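Local coordinates for protein putative N-acetylmuramoyl-L-alanine amidase,autolysin cwp6 (Peptoclostridium difficile, PDB 5J72) that probably hydrolyses the amide bond between N-acetylmuramic acid and L-alanine in peptidoglycan, as a zinc-dependent autolysin held at the cell wall by CWB2 domains, at residues 142-147 and 184-189; 146-151 and 197-202; 159-164 and 208-213; 169-174 and 376-381. One frame throughout, in Å; residues are numbered along the deposited sequence.

Interaction 1. Residues 142-147 and 184-189; sequences ETAVEI and ILLANK
The methyl of Ala144 points from helix 142-147 at strand 184-187, and Ala144 CB stands 3.8 Å from Ile184 O. The same methyl meets the branch point of Leu186, with Ala144 CB 4.2 Å from Leu186 CG. Leu185 reaches the helix by another route, lodging one methyl against its backbone, where Leu185 CD2 lies 3.7 Å from Ala144 O. That methyl also touches the valine one residue on, at 4.3 Å between Leu185 CD2 and Val145 CG2. Both leucines carry CG anti to the carbonyl carbon, beside the backbone N (chi1 -66° and -55°); their CA-CB bonds are aimed neither at the helix nor away from it, and the branches close the distance. No direct hydrogen bond joins the segments. A water spans them instead, donating to Ala144 O at 2.8 Å and to Ile184 O at 2.7 Å, and so gives both carbonyls a polar partner inside an apolar interface. Consistent with the small alanine at this point, helix and strand approach to 7.5 Å between axes, running nearly antiparallel at 159°. The helix runs alongside the edge strand 184-187 of a parallel sheet in a CWB2 domain. On its other flank that strand is bonded to strand 158-163; Leu185 also touches helix 194-203, while Thr379 of helix 375-387 packs on Ala144.

Interaction 2. Residues 146-151 and 197-202; sequences EISKQG and KAELKR
Glu199 is the hub of this helix-to-helix contact, with partners on both carboxylate oxygens. Its OE2 accepts twice: Ser148 OG donates to Glu199 OE2 at 2.7 Å, on the anti lone pair, and Arg202 NH1 donates to Glu199 OE2 at 2.8 Å, on the syn lone pair. Arg202 NE completes a side-on, two-nitrogen grip at 2.9 Å from Glu199 OE1; here the acceptor lies in the guanidinium plane, but the donor stands above the carboxylate plane. OE1 also receives a water, which donates to Glu199 OE1 at 2.7 Å and accepts only a weak bond from Lys149 NZ. The lysine ammonium is itself near but beyond salt-bridge range, with Lys149 NZ 4.3 Å from Glu199 OE1. The extended lysine chain crosses Arg202 obliquely, Lys149 CG lying 3.7 Å from Arg202 NE. Glu199 has CG anti to its backbone N (chi1 179°) and bends at chi2 (63°), which brings the buried carboxylate to the serine; the positive charges around it would favour its ionised form. Arg202 NH1 and NH2 have further acceptors in Trp152 O and Lys153 O, tying the guanidinium to the chain just after helix 140-151. The helices run almost parallel, 15° apart with axes separated by 10.9 Å, side by side in the CWB2 domain. Leu185 of strand 184-187 touches Ser148, Glu199 and Leu200, so the edge strand contacts both helices.

Interaction 3. Residues 159-164 and 208-213; sequences VVIVNG and VIIIGD
Ile161 leaves its strand with CB 4.2 Å from Val208 CG1, on the sheet face that also carries Val159, Val208 and Ile210. At CG1, placed anti to the carbonyl carbon (chi1 -76°), it makes the closest side-chain contact between the strands: Ile161 CG1 to Val208 CG1 is 3.5 Å, a diagonal meeting with the residue two before its partner Ile210. The tip turns off at chi2 (-81°), and CD1 packs on the other neighbour, strand 184-187, as CG2 does on Ala187. From the opposite face to Ile161, Val160 CG1 meets Ile211 CG1 at 3.7 Å. The backbones pair in parallel, Val159 with Val208, Val160 with Ile209 and Ile161 with Ile210. Ile209 is gripped at both polar atoms: its N donates to Val159 O at 2.9 Å, and its O accepts from Ile161 N at 2.8 Å. Next, Ile211 N reaches Ile161 O at 3.1 Å, nearly along the carbonyl axis. Beyond that bond the strands part, and a water fills the place of a direct link, accepting from Asn163 N at 2.9 Å and donating to Ile211 O at 2.6 Å. This is the central pair of a four-stranded parallel sheet, and both segments belong to a CWB2 domain. Strand 184-187 flanks 158-163, strand 232-236 flanks 207-211, and Tyr180 of helix 174-180 lies against Val160 and Ile209.

Interaction 4. Residues 169-174 and 376-381; sequences DGITAT and DSITAG
A type I beta turn, Gly170 to Ala173, leads into helix 174-180 of one CWB2 domain and rests against helix 375-387 of another, the one at residues 340-427. The contact is thus an interface between two cell-wall-binding domains distant in sequence, and it is fully buried. Ile378 fills it from the second helix. Its CG1 stands anti to the carbonyl carbon (chi1 -73°) and the chain runs on extended, so that the tip reaches the turn although its CA-CB bond is not aimed there. Its branch methyl lies over the carbonyl that also closes the turn, with Ile378 CG2 3.8 Å from Gly170 O. The tip continues along the backbone, Ile378 CD1 being 4.1 Å from Ile171 N, and it brushes the isoleucine branch at 4.4 Å between Ile378 CD1 and Ile171 CG2. Gly170 offers no side chain here, so the turn presents bare backbone to the isoleucine. Thr174, the first residue of its helix, points at the partner helix and sets its methyl on glycine backbone, Thr174 CG2 lying 3.5 Å from Gly381 C. Gly381 has no side chain, and Gly381 CA stands 3.7 Å from Thr174 OG1. No direct hydrogen bond crosses between the segments. One water joins them, 2.7 Å from Thr174 OG1 and donating to Ser377 O at 2.8 Å.

Interactions 1, 2 and 3 lie within the CWB2 domain at residues 134-222, and interaction 4 joins it to the one at 340-427. Interactions 1 and 2 start from the same helix, 140-151, with centres about 8 Å apart, and Val145 packs on Glu199. The centre of interaction 3 is about 10 Å from that of interaction 1; both reach one sheet, strand 184-187 bonding to 158-163. Along the chain, the first segments come in the order 1, 2, 3, 4, and the second segments follow, so most contacts interleave. Thr379 and Ala380 touch Ile147, and Ala173 touches Ile211, so helix 375-387 and the turn at 170-173 connect the domain's core to its neighbour in the anchoring module.

Interaction 1. Residues 142-147 and 184-189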
loop_
_atom_site.group_PDB
_atom_site.type_symbol
_atom_site.label_atom_id
_atom_site.label_comp_id
_atom_site.label_asym_id
_atom_site.label_seq_id
_atom_site.Cartn_x
_atom_site.Cartn_y
_atom_site.Cartn_z
ATOM N N GLU A 142 6.662 20.050 4.562
ATOM C CA GLU A 142 7.354 20.219 3.295
ATOM C C GLU A 142 7.100 19.055 2.392
ATOM O O GLU A 142 7.115 19.238 1.171
ATOM C CB GLU A 142 8.882 20.378 3.451
ATOM C CG GLU A 142 9.292 21.657 4.163
ATOM C CD GLU A 142 9.179 21.546 5.673
ATOM O OE1 GLU A 142 9.116 20.423 6.215
ATOM O OE2 GLU A 142 9.135 22.596 6.325
ATOM N N THR A 143 6.896 17.846 2.951
ATOM C CA THR A 143 6.606 16.714 2.079
ATOM C C THR A 143 5.228 16.958 1.379
ATOM O O THR A 143 5.133 16.673 0.180
ATOM C CB THR A 143 6.595 15.395 2.884
ATOM O OG1 THR A 143 7.944 15.077 3.123
ATOM C CG2 THR A 143 5.974 14.200 2.097
ATOM N N ALA A 144 4.217 17.474 2.112
ATOM C CA ALA A 144 2.913 17.735 1.481
ATOM C C ALA A 144 3.104 18.778 0.324
ATOM O O ALA A 144 2.464 18.679 -0.728
ATOM C CB ALA A 144 1.922 18.258 2.498
ATOM N N VAL A 145 4.003 19.724 0.508
ATOM C CA VAL A 145 4.248 20.710 -0.561
ATOM C C VAL A 145 4.868 20.041 -1.773
ATOM O O VAL A 145 4.512 20.376 -2.919
ATOM C CB VAL A 145 5.151 21.851 -0.007
ATOM C CG1 VAL A 145 5.644 22.778 -1.167
ATOM C CG2 VAL A 145 4.334 22.698 1.011
ATOM N N GLU A 146 5.817 19.076 -1.584
ATOM C CA GLU A 146 6.396 18.478 -2.779
ATOM C C GLU A 146 5.364 17.661 -3.534
ATOM O O GLU A 146 5.454 17.542 -4.746
ATOM C CB GLU A 146 7.598 17.594 -2.437
ATOM C CG GLU A 146 8.749 18.426 -1.846
ATOM C CD GLU A 146 9.207 19.528 -2.853
ATOM O OE1 GLU A 146 9.210 20.724 -2.489
ATOM O OE2 GLU A 146 9.513 19.185 -3.998
ATOM N N ILE A 147 4.387 17.086 -2.811
ATOM C CA ILE A 147 3.334 16.293 -3.458
ATOM C C ILE A 147 2.429 17.240 -4.293
ATOM O O ILE A 147 2.031 16.929 -5.414
ATOM C CB ILE A 147 2.549 15.555 -2.355
ATOM C CG1 ILE A 147 3.409 14.368 -1.777
ATOM C CG2 ILE A 147 1.250 14.942 -2.972
ATOM C CD1 ILE A 147 2.790 13.818 -0.438
ATOM N N ILE A 184 -3.851 18.065 -0.506
ATOM C CA ILE A 184 -4.086 18.289 0.898
ATOM C C ILE A 184 -2.773 18.927 1.420
ATOM O O ILE A 184 -1.675 18.374 1.231
ATOM C CB ILE A 184 -4.333 16.965 1.625
ATOM C CG1 ILE A 184 -5.728 16.427 1.241
ATOM C CG2 ILE A 184 -4.095 17.194 3.161
ATOM C CD1 ILE A 184 -6.040 14.947 1.693
ATOM N N LEU A 185 -2.877 20.099 2.038
ATOM C CA LEU A 185 -1.692 20.692 2.666
ATOM C C LEU A 185 -1.966 20.681 4.207
ATOM O O LEU A 185 -3.100 20.488 4.626
ATOM C CB LEU A 185 -1.423 22.181 2.246
ATOM C CG LEU A 185 -1.053 22.305 0.759
ATOM C CD1 LEU A 185 -0.879 23.810 0.394
ATOM C CD2 LEU A 185 0.217 21.464 0.392
ATOM N N LEU A 186 -0.947 20.953 4.988
ATOM C CA LEU A 186 -1.110 20.818 6.433
ATOM C C LEU A 186 -0.977 22.102 7.242
ATOM O O LEU A 186 -0.144 22.959 6.937
ATOM C CB LEU A 186 0.002 19.836 6.918
ATOM C CG LEU A 186 -0.015 18.482 6.195
ATOM C CD1 LEU A 186 1.153 17.642 6.650
ATOM C CD2 LEU A 186 -1.343 17.780 6.411
ATOM N N ALA A 187 -1.792 22.180 8.304
ATOM C CA ALA A 187 -1.816 23.315 9.221
ATOM C C ALA A 187 -1.543 22.826 10.673
ATOM O O ALA A 187 -1.540 21.618 10.937
ATOM C CB ALA A 187 -3.200 23.910 9.218
ATOM N N ASN A 188 -1.301 23.797 11.569
ATOM C CA ASN A 188 -1.208 23.561 12.998
ATOM C C ASN A 188 -2.549 24.055 13.494
ATOM O O ASN A 188 -3.316 24.650 12.721
ATOM C CB ASN A 188 -0.061 24.330 13.603
ATOM C CG ASN A 188 1.236 23.662 13.251
ATOM O OD1 ASN A 188 1.354 22.440 13.417
ATOM N ND2 ASN A 188 2.254 24.343 12.780
ATOM N N LYS A 189 -2.877 23.842 14.764
ATOM C CA LYS A 189 -4.198 24.274 15.207
ATOM C C LYS A 189 -4.414 25.769 15.104
ATOM O O LYS A 189 -5.533 26.207 14.773
ATOM C CB LYS A 189 -4.420 23.874 16.702
ATOM C CG LYS A 189 -5.806 24.246 17.182
ATOM C CD LYS A 189 -5.947 24.076 18.694
ATOM C CE LYS A 189 -7.360 24.431 19.068
ATOM N NZ LYS A 189 -7.543 24.435 20.547
HETATM O O HOH W 1 -0.188 17.821 -0.997
#

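Interaction 2. Residues 146-151 and 197-202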
loop_
_atom_site.group_PDB
_atom_site.type_symbol
_atom_site.label_atom_id
_atom_site.label_comp_id
_atom_site.label_asym_id
_atom_site.label_seq_id
_atom_site.Cartn_x
_atom_site.Cartn_y
_atom_site.Cartn_z
ATOM N N GLU A 146 5.817 19.076 -1.584
ATOM C CA GLU A 146 6.396 18.478 -2.779
ATOM C C GLU A 146 5.364 17.661 -3.534
ATOM O O GLU A 146 5.454 17.542 -4.746
ATOM C CB GLU A 146 7.598 17.594 -2.437
ATOM C CG GLU A 146 8.749 18.426 -1.846
ATOM C CD GLU A 146 9.207 19.528 -2.853
ATOM O OE1 GLU A 146 9.210 20.724 -2.489
ATOM O OE2 GLU A 146 9.513 19.185 -3.998
ATOM N N ILE A 147 4.387 17.086 -2.811
ATOM C CA ILE A 147 3.334 16.293 -3.458
ATOM C C ILE A 147 2.429 17.240 -4.293
ATOM O O ILE A 147 2.031 16.929 -5.414
ATOM C CB ILE A 147 2.549 15.555 -2.355
ATOM C CG1 ILE A 147 3.409 14.368 -1.777
ATOM C CG2 ILE A 147 1.250 14.942 -2.972
ATOM C CD1 ILE A 147 2.790 13.818 -0.438
ATOM N N SER A 148 2.093 18.346 -3.697
ATOM C CA SER A 148 1.268 19.395 -4.307
ATOM C C SER A 148 1.935 19.891 -5.635
ATOM O O SER A 148 1.293 19.974 -6.687
ATOM C CB SER A 148 1.138 20.551 -3.270
ATOM O OG SER A 148 0.392 21.585 -3.906
ATOM N N LYS A 149 3.242 20.151 -5.599
ATOM C CA LYS A 149 3.980 20.605 -6.818
ATOM C C LYS A 149 4.012 19.567 -7.849
ATOM O O LYS A 149 4.027 19.864 -9.041
ATOM C CB LYS A 149 5.412 20.972 -6.439
ATOM C CG LYS A 149 5.422 22.283 -5.717
ATOM C CD LYS A 149 6.836 22.623 -5.201
ATOM C CE LYS A 149 6.741 23.991 -4.543
ATOM N NZ LYS A 149 8.034 24.458 -3.921
ATOM N N GLN A 150 4.027 18.300 -7.442
ATOM C CA GLN A 150 4.018 17.233 -8.439
ATOM C C GLN A 150 2.718 17.095 -9.166
ATOM O O GLN A 150 2.718 16.968 -10.404
ATOM C CB GLN A 150 4.338 15.865 -7.745
ATOM C CG GLN A 150 4.510 14.705 -8.730
ATOM C CD GLN A 150 5.735 14.906 -9.630
ATOM O OE1 GLN A 150 6.686 15.632 -9.273
ATOM N NE2 GLN A 150 5.739 14.203 -10.779
ATOM N N GLY A 151 1.560 17.098 -8.469
ATOM C CA GLY A 151 0.338 16.851 -9.234
ATOM C C GLY A 151 -0.427 18.126 -9.613
ATOM O O GLY A 151 -1.394 18.088 -10.394
ATOM N N LYS A 197 2.168 28.261 3.813
ATOM C CA LYS A 197 1.812 29.607 3.352
ATOM C C LYS A 197 2.343 29.825 1.919
ATOM O O LYS A 197 1.611 30.321 1.086
ATOM C CB LYS A 197 2.445 30.611 4.349
ATOM C CG LYS A 197 2.605 32.025 3.793
ATOM C CD LYS A 197 3.227 32.972 4.892
ATOM C CE LYS A 197 3.433 34.384 4.346
ATOM N NZ LYS A 197 2.176 35.168 4.495
ATOM N N ALA A 198 3.595 29.446 1.626
ATOM C CA ALA A 198 4.157 29.706 0.306
ATOM C C ALA A 198 3.507 28.829 -0.746
ATOM O O ALA A 198 3.351 29.278 -1.893
ATOM C CB ALA A 198 5.690 29.460 0.317
ATOM N N GLU A 199 3.141 27.568 -0.398
ATOM C CA GLU A 199 2.537 26.740 -1.434
ATOM C C GLU A 199 1.087 27.192 -1.690
ATOM O O GLU A 199 0.628 27.111 -2.823
ATOM C CB GLU A 199 2.610 25.228 -0.998
ATOM C CG GLU A 199 1.964 24.253 -2.014
ATOM C CD GLU A 199 2.664 24.252 -3.391
ATOM O OE1 GLU A 199 3.741 24.919 -3.549
ATOM O OE2 GLU A 199 2.142 23.575 -4.318
ATOM N N LEU A 200 0.333 27.622 -0.642
ATOM C CA LEU A 200 -0.995 28.162 -0.861
ATOM C C LEU A 200 -0.842 29.372 -1.840
ATOM O O LEU A 200 -1.605 29.510 -2.788
ATOM C CB LEU A 200 -1.631 28.727 0.444
ATOM C CG LEU A 200 -2.159 27.663 1.411
ATOM C CD1 LEU A 200 -2.549 28.312 2.688
ATOM C CD2 LEU A 200 -3.374 26.983 0.764
ATOM N N LYS A 201 0.147 30.235 -1.623
ATOM C CA LYS A 201 0.297 31.364 -2.565
ATOM C C LYS A 201 0.614 30.897 -3.999
ATOM O O LYS A 201 0.054 31.414 -4.992
ATOM C CB LYS A 201 1.481 32.278 -2.113
ATOM C CG LYS A 201 1.085 33.091 -0.864
ATOM C CD LYS A 201 2.311 34.034 -0.447
ATOM C CE LYS A 201 1.961 35.011 0.680
ATOM N NZ LYS A 201 1.007 36.122 0.257
ATOM N N ARG A 202 1.493 29.925 -4.106
ATOM C CA ARG A 202 1.883 29.420 -5.437
ATOM C C ARG A 202 0.689 28.785 -6.168
ATOM O O ARG A 202 0.546 29.003 -7.369
ATOM C CB ARG A 202 2.995 28.329 -5.278
ATOM C CG ARG A 202 3.743 28.078 -6.607
ATOM C CD ARG A 202 4.604 26.780 -6.527
ATOM N NE ARG A 202 3.779 25.587 -6.324
ATOM C CZ ARG A 202 3.082 25.014 -7.301
ATOM N NH1 ARG A 202 2.308 23.969 -7.041
ATOM N NH2 ARG A 202 3.153 25.490 -8.554
HETATM O O HOH W 2 5.884 26.237 -2.492
#

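Interaction 3. Residues 159-164 and 208-213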
loop_
_atom_site.group_PDB
_atom_site.type_symbol
_atom_site.label_atom_id
_atom_site.label_comp_id
_atom_site.label_asym_id
_atom_site.label_seq_id
_atom_site.Cartn_x
_atom_site.Cartn_y
_atom_site.Cartn_z
ATOM N N VAL A 159 -7.880 23.839 -2.189
ATOM C CA VAL A 159 -6.860 23.180 -1.386
ATOM C C VAL A 159 -7.572 22.666 -0.149
ATOM O O VAL A 159 -8.334 23.426 0.470
ATOM C CB VAL A 159 -5.677 24.101 -0.939
ATOM C CG1 VAL A 159 -4.675 23.317 -0.057
ATOM C CG2 VAL A 159 -4.944 24.676 -2.182
ATOM N N VAL A 160 -7.308 21.400 0.228
ATOM C CA VAL A 160 -7.867 20.843 1.450
ATOM C C VAL A 160 -6.821 20.998 2.519
ATOM O O VAL A 160 -5.631 20.758 2.297
ATOM C CB VAL A 160 -8.261 19.375 1.242
ATOM C CG1 VAL A 160 -8.688 18.704 2.609
ATOM C CG2 VAL A 160 -9.392 19.329 0.228
ATOM N N ILE A 161 -7.248 21.376 3.721
ATOM C CA ILE A 161 -6.261 21.529 4.788
ATOM C C ILE A 161 -6.682 20.633 5.974
ATOM O O ILE A 161 -7.859 20.588 6.301
ATOM C CB ILE A 161 -6.341 23.020 5.249
ATOM C CG1 ILE A 161 -5.639 23.961 4.204
ATOM C CG2 ILE A 161 -5.653 23.113 6.620
ATOM C CD1 ILE A 161 -4.129 23.983 4.380
ATOM N N VAL A 162 -5.740 19.971 6.557
ATOM C CA VAL A 162 -5.955 19.065 7.707
ATOM C C VAL A 162 -4.883 19.476 8.685
ATOM O O VAL A 162 -3.843 19.951 8.282
ATOM C CB VAL A 162 -5.719 17.619 7.199
ATOM C CG1 VAL A 162 -5.421 16.690 8.348
ATOM C CG2 VAL A 162 -6.961 17.167 6.377
ATOM N N ASN A 163 -5.147 19.308 9.970
ATOM C CA ASN A 163 -4.140 19.564 10.985
ATOM C C ASN A 163 -3.074 18.524 10.855
ATOM O O ASN A 163 -3.409 17.329 10.955
ATOM C CB ASN A 163 -4.799 19.447 12.366
ATOM C CG ASN A 163 -3.818 19.668 13.508
ATOM O OD1 ASN A 163 -2.671 19.209 13.470
ATOM N ND2 ASN A 163 -4.210 20.430 14.562
ATOM N N GLY A 164 -1.803 18.922 10.681
ATOM C CA GLY A 164 -0.734 17.966 10.423
ATOM C C GLY A 164 -0.313 17.065 11.567
ATOM O O GLY A 164 0.296 16.036 11.310
ATOM N N VAL A 208 -10.338 27.275 0.208
ATOM C CA VAL A 208 -9.657 26.314 1.073
ATOM C C VAL A 208 -10.777 25.573 1.860
ATOM O O VAL A 208 -11.741 26.205 2.367
ATOM C CB VAL A 208 -8.623 26.997 2.022
ATOM C CG1 VAL A 208 -8.244 26.090 3.165
ATOM C CG2 VAL A 208 -7.369 27.379 1.244
ATOM N N ILE A 209 -10.664 24.233 1.948
ATOM C CA ILE A 209 -11.675 23.426 2.628
ATOM C C ILE A 209 -10.918 22.813 3.797
ATOM O O ILE A 209 -9.944 22.037 3.674
ATOM C CB ILE A 209 -12.326 22.356 1.693
ATOM C CG1 ILE A 209 -13.038 23.006 0.529
ATOM C CG2 ILE A 209 -13.312 21.451 2.490
ATOM C CD1 ILE A 209 -12.096 23.222 -0.740
ATOM N N ILE A 210 -11.336 23.211 4.999
ATOM C CA ILE A 210 -10.734 22.697 6.205
ATOM C C ILE A 210 -11.534 21.467 6.691
ATOM O O ILE A 210 -12.761 21.499 6.708
ATOM C CB ILE A 210 -10.745 23.754 7.327
ATOM C CG1 ILE A 210 -9.750 24.895 6.978
ATOM C CG2 ILE A 210 -10.378 23.066 8.616
ATOM C CD1 ILE A 210 -10.012 26.121 7.806
ATOM N N ILE A 211 -10.827 20.402 7.031
ATOM C CA ILE A 211 -11.465 19.180 7.542
ATOM C C ILE A 211 -11.180 19.193 9.037
ATOM O O ILE A 211 -10.015 19.213 9.433
ATOM C CB ILE A 211 -10.890 17.921 6.874
ATOM C CG1 ILE A 211 -11.134 17.966 5.349
ATOM C CG2 ILE A 211 -11.525 16.607 7.540
ATOM C CD1 ILE A 211 -12.573 18.194 4.957
ATOM N N GLY A 212 -12.223 19.173 9.852
ATOM C CA GLY A 212 -12.013 19.225 11.297
ATOM C C GLY A 212 -12.775 20.419 11.870
ATOM O O GLY A 212 -12.997 21.441 11.193
ATOM N N ASP A 213 -13.217 20.316 13.128
ATOM C CA ASP A 213 -13.949 21.465 13.709
ATOM C C ASP A 213 -12.910 22.484 14.265
ATOM O O ASP A 213 -11.705 22.213 14.165
ATOM C CB ASP A 213 -14.976 20.994 14.781
ATOM C CG ASP A 213 -14.409 20.306 16.014
ATOM O OD1 ASP A 213 -13.156 20.306 16.192
ATOM O OD2 ASP A 213 -15.219 19.774 16.817
HETATM O O HOH W 3 -7.838 18.680 10.833
#

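Interaction 4. Residues 169-174 and 376-381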
loop_
_atom_site.group_PDB
_atom_site.type_symbol
_atom_site.label_atom_id
_atom_site.label_comp_id
_atom_site.label_asym_id
_atom_site.label_seq_id
_atom_site.Cartn_x
_atom_site.Cartn_y
_atom_site.Cartn_z
ATOM N N ASP A 169 -7.350 12.548 11.848
ATOM C CA ASP A 169 -8.626 13.176 11.579
ATOM C C ASP A 169 -8.886 13.377 10.100
ATOM O O ASP A 169 -10.036 13.374 9.690
ATOM C CB ASP A 169 -8.681 14.515 12.294
ATOM C CG ASP A 169 -9.342 14.393 13.651
ATOM O OD1 ASP A 169 -9.050 15.243 14.534
ATOM O OD2 ASP A 169 -10.156 13.448 13.837
ATOM N N GLY A 170 -7.848 13.555 9.289
ATOM C CA GLY A 170 -8.070 13.741 7.864
ATOM C C GLY A 170 -8.014 12.442 7.089
ATOM O O GLY A 170 -7.876 12.446 5.882
ATOM N N ILE A 171 -8.139 11.285 7.788
ATOM C CA ILE A 171 -8.037 10.029 7.111
ATOM C C ILE A 171 -9.201 9.770 6.150
ATOM O O ILE A 171 -9.105 8.818 5.387
ATOM C CB ILE A 171 -8.125 8.692 8.095
ATOM C CG1 ILE A 171 -9.501 8.765 8.869
ATOM C CG2 ILE A 171 -6.889 8.670 9.026
ATOM C CD1 ILE A 171 -9.571 8.029 10.235
ATOM N N THR A 172 -10.303 10.508 6.191
ATOM C CA THR A 172 -11.359 10.230 5.195
ATOM C C THR A 172 -11.390 11.422 4.177
ATOM O O THR A 172 -12.283 11.474 3.316
ATOM C CB THR A 172 -12.742 10.108 5.879
ATOM O OG1 THR A 172 -12.937 11.275 6.660
ATOM C CG2 THR A 172 -12.795 8.819 6.776
ATOM N N ALA A 173 -10.420 12.325 4.269
ATOM C CA ALA A 173 -10.324 13.508 3.375
ATOM C C ALA A 173 -9.887 13.152 1.974
ATOM O O ALA A 173 -10.255 13.886 1.081
ATOM C CB ALA A 173 -9.322 14.494 3.934
ATOM N N THR A 174 -9.145 12.011 1.724
ATOM C CA THR A 174 -8.678 11.763 0.349
ATOM C C THR A 174 -9.743 11.657 -0.669
ATOM O O THR A 174 -9.584 12.241 -1.732
ATOM C CB THR A 174 -7.691 10.521 0.292
ATOM O OG1 THR A 174 -6.506 10.948 0.952
ATOM C CG2 THR A 174 -7.374 10.104 -1.101
ATOM N N ASP A 376 1.837 11.023 6.055
ATOM C CA ASP A 376 2.405 11.007 4.697
ATOM C C ASP A 376 1.467 10.266 3.756
ATOM O O ASP A 376 1.423 10.595 2.569
ATOM C CB ASP A 376 3.792 10.350 4.693
ATOM C CG ASP A 376 4.910 11.305 5.160
ATOM O OD1 ASP A 376 4.620 12.523 5.386
ATOM O OD2 ASP A 376 6.058 10.846 5.316
ATOM N N SER A 377 0.756 9.223 4.257
ATOM C CA SER A 377 -0.158 8.488 3.356
ATOM C C SER A 377 -1.384 9.362 3.092
ATOM O O SER A 377 -1.995 9.276 2.036
ATOM C CB SER A 377 -0.596 7.170 3.989
ATOM O OG SER A 377 0.529 6.303 3.990
ATOM N N ILE A 378 -1.769 10.190 4.077
ATOM C CA ILE A 378 -2.925 11.083 3.853
ATOM C C ILE A 378 -2.571 12.124 2.765
ATOM O O ILE A 378 -3.334 12.305 1.839
ATOM C CB ILE A 378 -3.263 11.857 5.171
ATOM C CG1 ILE A 378 -3.908 10.910 6.176
ATOM C CG2 ILE A 378 -4.289 12.955 4.885
ATOM C CD1 ILE A 378 -4.040 11.601 7.523
ATOM N N THR A 379 -1.390 12.761 2.876
ATOM C CA THR A 379 -1.096 13.781 1.851
ATOM C C THR A 379 -0.786 13.125 0.495
ATOM O O THR A 379 -1.010 13.733 -0.533
ATOM C CB THR A 379 0.027 14.693 2.309
ATOM O OG1 THR A 379 1.181 13.864 2.611
ATOM C CG2 THR A 379 -0.402 15.507 3.535
ATOM N N ALA A 380 -0.286 11.879 0.475
ATOM C CA ALA A 380 -0.035 11.228 -0.818
ATOM C C ALA A 380 -1.331 10.784 -1.443
ATOM O O ALA A 380 -1.403 10.578 -2.644
ATOM C CB ALA A 380 0.880 10.000 -0.585
ATOM N N GLY A 381 -2.381 10.623 -0.621
ATOM C CA GLY A 381 -3.636 10.069 -1.148
ATOM C C GLY A 381 -4.209 10.736 -2.375
ATOM O O GLY A 381 -4.582 10.043 -3.341
HETATM O O HOH W 4 -4.799 9.080 1.987
#